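Local coordinates for protein intimin (Escherichia coli, PDB 1F00) that mediates adhesion of enteropathogenic bacteria to host cells, probably by binding its receptor through the C-terminal lectin-like domain, at residues L115-L127 / Y177-N189. Numbering follows the deposited sequence.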
# COMPACT_ATOMS: atom_id res chain seq x y z
N LEU A 115 -1.67 -9.46 6.53
CA LEU A 115 -0.57 -10.09 5.80
C LEU A 115 -0.15 -11.35 6.56
O LEU A 115 0.09 -11.29 7.76
CB LEU A 115 0.63 -9.14 5.72
CG LEU A 115 1.78 -9.69 4.88
CD1 LEU A 115 1.41 -9.59 3.40
CD2 LEU A 115 3.05 -8.90 5.16
N PRO A 116 -0.04 -12.49 5.86
CA PRO A 116 0.36 -13.72 6.55
C PRO A 116 1.74 -13.54 7.20
O PRO A 116 2.54 -12.73 6.75
CB PRO A 116 0.40 -14.75 5.42
CG PRO A 116 -0.63 -14.24 4.46
CD PRO A 116 -0.35 -12.76 4.45
N THR A 117 1.99 -14.29 8.28
CA THR A 117 3.27 -14.23 8.98
C THR A 117 4.18 -15.36 8.53
O THR A 117 5.28 -15.53 9.06
CB THR A 117 3.08 -14.30 10.50
OG1 THR A 117 2.39 -15.51 10.83
CG2 THR A 117 2.29 -13.10 10.99
N VAL A 118 3.70 -16.15 7.57
CA VAL A 118 4.45 -17.25 6.97
C VAL A 118 4.43 -16.89 5.49
O VAL A 118 3.35 -16.79 4.89
CB VAL A 118 3.77 -18.61 7.20
CG1 VAL A 118 4.59 -19.72 6.56
CG2 VAL A 118 3.63 -18.87 8.69
N TRP A 119 5.59 -16.68 4.90
CA TRP A 119 5.64 -16.27 3.50
C TRP A 119 6.18 -17.26 2.50
O TRP A 119 7.30 -17.75 2.64
CB TRP A 119 6.49 -15.02 3.32
CG TRP A 119 6.14 -13.80 4.10
CD1 TRP A 119 5.03 -13.59 4.86
CD2 TRP A 119 6.91 -12.60 4.16
NE1 TRP A 119 5.06 -12.32 5.40
CE2 TRP A 119 6.21 -11.69 4.99
CE3 TRP A 119 8.13 -12.20 3.59
CZ2 TRP A 119 6.69 -10.41 5.27
CZ3 TRP A 119 8.61 -10.92 3.87
CH2 TRP A 119 7.88 -10.04 4.70
N LEU A 120 5.38 -17.54 1.48
CA LEU A 120 5.86 -18.38 0.40
C LEU A 120 6.76 -17.35 -0.30
O LEU A 120 6.30 -16.24 -0.60
CB LEU A 120 4.71 -18.77 -0.53
CG LEU A 120 5.09 -19.45 -1.85
CD1 LEU A 120 5.82 -20.76 -1.57
CD2 LEU A 120 3.83 -19.70 -2.67
N GLN A 121 8.03 -17.66 -0.53
CA GLN A 121 8.88 -16.67 -1.19
C GLN A 121 8.31 -16.30 -2.56
O GLN A 121 7.94 -17.18 -3.34
CB GLN A 121 10.31 -17.18 -1.37
CG GLN A 121 11.26 -16.05 -1.78
CD GLN A 121 12.71 -16.48 -1.97
OE1 GLN A 121 13.63 -15.73 -1.66
NE2 GLN A 121 12.91 -17.68 -2.50
N TYR A 122 8.25 -15.01 -2.83
CA TYR A 122 7.73 -14.49 -4.09
C TYR A 122 6.21 -14.62 -4.17
O TYR A 122 5.63 -14.53 -5.25
CB TYR A 122 8.42 -15.18 -5.27
CG TYR A 122 9.91 -14.96 -5.24
CD1 TYR A 122 10.80 -16.02 -5.43
CD2 TYR A 122 10.44 -13.70 -4.96
CE1 TYR A 122 12.18 -15.83 -5.32
CE2 TYR A 122 11.82 -13.50 -4.84
CZ TYR A 122 12.68 -14.56 -5.03
OH TYR A 122 14.04 -14.37 -4.91
N GLY A 123 5.59 -14.83 -3.02
CA GLY A 123 4.14 -14.88 -2.97
C GLY A 123 3.74 -13.44 -3.24
O GLY A 123 4.55 -12.53 -3.03
N GLN A 124 2.52 -13.21 -3.71
CA GLN A 124 2.09 -11.86 -4.02
C GLN A 124 0.74 -11.47 -3.41
O GLN A 124 -0.18 -12.28 -3.34
CB GLN A 124 2.04 -11.68 -5.54
CG GLN A 124 3.39 -11.87 -6.21
CD GLN A 124 3.29 -11.97 -7.71
OE1 GLN A 124 2.63 -12.86 -8.25
NE2 GLN A 124 3.95 -11.05 -8.41
N VAL A 125 0.64 -10.22 -2.97
CA VAL A 125 -0.59 -9.70 -2.38
C VAL A 125 -0.92 -8.35 -3.01
O VAL A 125 -0.04 -7.64 -3.49
CB VAL A 125 -0.48 -9.53 -0.85
CG1 VAL A 125 -0.11 -10.86 -0.21
CG2 VAL A 125 0.55 -8.46 -0.50
N ASN A 126 -2.21 -8.01 -3.03
CA ASN A 126 -2.63 -6.73 -3.59
C ASN A 126 -3.02 -5.77 -2.47
O ASN A 126 -3.85 -6.10 -1.62
CB ASN A 126 -3.83 -6.90 -4.53
CG ASN A 126 -3.48 -7.65 -5.80
OD1 ASN A 126 -2.41 -7.46 -6.38
ND2 ASN A 126 -4.40 -8.49 -6.26
N LEU A 127 -2.42 -4.59 -2.47
CA LEU A 127 -2.75 -3.57 -1.48
C LEU A 127 -3.69 -2.58 -2.15
O LEU A 127 -3.46 -2.18 -3.30
CB LEU A 127 -1.50 -2.81 -1.02
CG LEU A 127 -0.36 -3.59 -0.35
CD1 LEU A 127 0.60 -2.60 0.30
CD2 LEU A 127 -0.90 -4.56 0.68
N TYR A 177 1.97 1.52 4.74
CA TYR A 177 1.69 0.25 5.41
C TYR A 177 3.03 -0.41 5.75
O TYR A 177 3.90 -0.53 4.88
CB TYR A 177 0.88 -0.66 4.50
CG TYR A 177 0.79 -2.08 5.01
CD1 TYR A 177 1.64 -3.07 4.52
CD2 TYR A 177 -0.11 -2.43 6.02
CE1 TYR A 177 1.60 -4.37 5.02
CE2 TYR A 177 -0.15 -3.73 6.53
CZ TYR A 177 0.71 -4.69 6.02
OH TYR A 177 0.69 -5.97 6.53
N THR A 178 3.18 -0.85 6.99
CA THR A 178 4.43 -1.49 7.38
C THR A 178 4.30 -3.01 7.33
O THR A 178 3.37 -3.59 7.89
CB THR A 178 4.84 -1.10 8.81
OG1 THR A 178 3.91 -1.65 9.74
CG2 THR A 178 4.84 0.40 8.95
N ILE A 179 5.25 -3.63 6.64
CA ILE A 179 5.29 -5.08 6.51
C ILE A 179 6.10 -5.59 7.69
O ILE A 179 7.28 -5.27 7.84
CB ILE A 179 5.99 -5.50 5.19
CG1 ILE A 179 5.11 -5.13 3.99
CG2 ILE A 179 6.29 -6.99 5.20
CD1 ILE A 179 5.75 -5.38 2.65
N ALA A 180 5.45 -6.37 8.55
CA ALA A 180 6.11 -6.92 9.73
C ALA A 180 7.00 -8.08 9.33
O ALA A 180 6.76 -8.75 8.33
CB ALA A 180 5.07 -7.38 10.75
N THR A 181 8.04 -8.32 10.13
CA THR A 181 8.97 -9.40 9.88
C THR A 181 8.23 -10.72 10.03
O THR A 181 7.55 -10.95 11.04
CB THR A 181 10.15 -9.36 10.87
OG1 THR A 181 10.81 -8.10 10.77
CG2 THR A 181 11.14 -10.48 10.58
N PRO A 182 8.33 -11.60 9.04
CA PRO A 182 7.65 -12.90 9.07
C PRO A 182 8.35 -13.91 9.97
O PRO A 182 9.55 -13.79 10.22
CB PRO A 182 7.67 -13.34 7.62
CG PRO A 182 8.99 -12.80 7.14
CD PRO A 182 9.02 -11.40 7.75
N ASN A 183 7.60 -14.89 10.45
CA ASN A 183 8.16 -15.94 11.30
C ASN A 183 8.93 -16.94 10.45
O ASN A 183 9.96 -17.45 10.87
CB ASN A 183 7.03 -16.66 12.05
CG ASN A 183 6.45 -15.82 13.17
OD1 ASN A 183 5.23 -15.71 13.31
ND2 ASN A 183 7.32 -15.24 13.99
N SER A 184 8.42 -17.21 9.25
CA SER A 184 9.06 -18.17 8.34
C SER A 184 8.99 -17.78 6.87
O SER A 184 8.04 -17.12 6.44
CB SER A 184 8.41 -19.55 8.49
OG SER A 184 8.61 -20.07 9.78
N LEU A 185 9.99 -18.20 6.10
CA LEU A 185 10.05 -17.96 4.67
C LEU A 185 10.18 -19.33 4.00
O LEU A 185 11.05 -20.12 4.38
CB LEU A 185 11.26 -17.10 4.30
CG LEU A 185 11.41 -16.76 2.81
CD1 LEU A 185 10.29 -15.83 2.37
CD2 LEU A 185 12.77 -16.10 2.57
N ILE A 186 9.33 -19.60 3.02
CA ILE A 186 9.31 -20.88 2.32
C ILE A 186 10.00 -20.75 0.96
O ILE A 186 9.55 -19.98 0.11
CB ILE A 186 7.84 -21.35 2.12
CG1 ILE A 186 7.08 -21.23 3.44
CG2 ILE A 186 7.82 -22.79 1.62
CD1 ILE A 186 7.69 -22.01 4.60
N VAL A 187 11.07 -21.50 0.76
CA VAL A 187 11.83 -21.40 -0.49
C VAL A 187 11.93 -22.69 -1.31
O VAL A 187 12.81 -23.51 -1.07
CB VAL A 187 13.26 -20.90 -0.19
CG1 VAL A 187 14.06 -20.78 -1.48
CG2 VAL A 187 13.20 -19.55 0.53
N PRO A 188 11.02 -22.87 -2.28
CA PRO A 188 11.04 -24.07 -3.13
C PRO A 188 12.15 -23.92 -4.17
O PRO A 188 12.30 -22.85 -4.78
CB PRO A 188 9.66 -24.07 -3.80
CG PRO A 188 8.82 -23.20 -2.91
CD PRO A 188 9.78 -22.11 -2.49
N ASN A 189 12.94 -24.96 -4.37
CA ASN A 189 14.02 -24.93 -5.36
C ASN A 189 13.50 -25.75 -6.55
O ASN A 189 13.62 -26.98 -6.59
CB ASN A 189 15.29 -25.53 -4.75
CG ASN A 189 15.82 -24.70 -3.57
OD1 ASN A 189 16.45 -23.65 -3.77
ND2 ASN A 189 15.54 -25.15 -2.34
O HOH W 1 -1.33 -6.80 7.93
O HOH W 2 4.68 -10.84 8.30
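The CB-CG-CD edge of Pro-182 lies on one face of the Trp-119 indole: CB sits 3.5 Å from the centroid of the five-membered ring, almost straight above, a CH-pi contact, while CG and CD reach across the six-membered ring. Ile-179 CG2 closes on the far end of the indole, 3.4 Å from Trp-119 CZ2, and Leu-185 CD1 lies at its edge. Because Trp-119 CG stands anti to its carbonyl carbon (chi1 -57°), the ring swings back toward Pro-116, whose O accepts a bent 2.9 Å hydrogen bond from NE1 in the ring plane, which, with the packing of Pro-182, helps hold the indole's rotation.

The backbones pair in parallel. Asn-183 N donates to Thr-117 O, Trp-119 N gives a nearly straight bond to Ser-184 O (177°), Ile-186 N bonds Trp-119 O at 2.8 Å, and Gln-121 N bonds Ile-186 O. Beside this pairing, Leu-120 CD1 packs on Pro-188 CG, 4.1 Å away.

At the other end a water links Leu-115 N to Tyr-177 OH, the hydroxyl that Leu-115 CB touches at the edge of the tyrosine ring. Another, beside the indole, donates to Pro-116 O and Ala-180 O.

Strand 118-120 thus leaves the Ig-like fold to become an edge strand of a mixed sheet with 184-190 and 276-281, a parallel strand pairing at the junction of an Ig-like and a C-type lectin-like domain, consistent with a rigid interdomain connection.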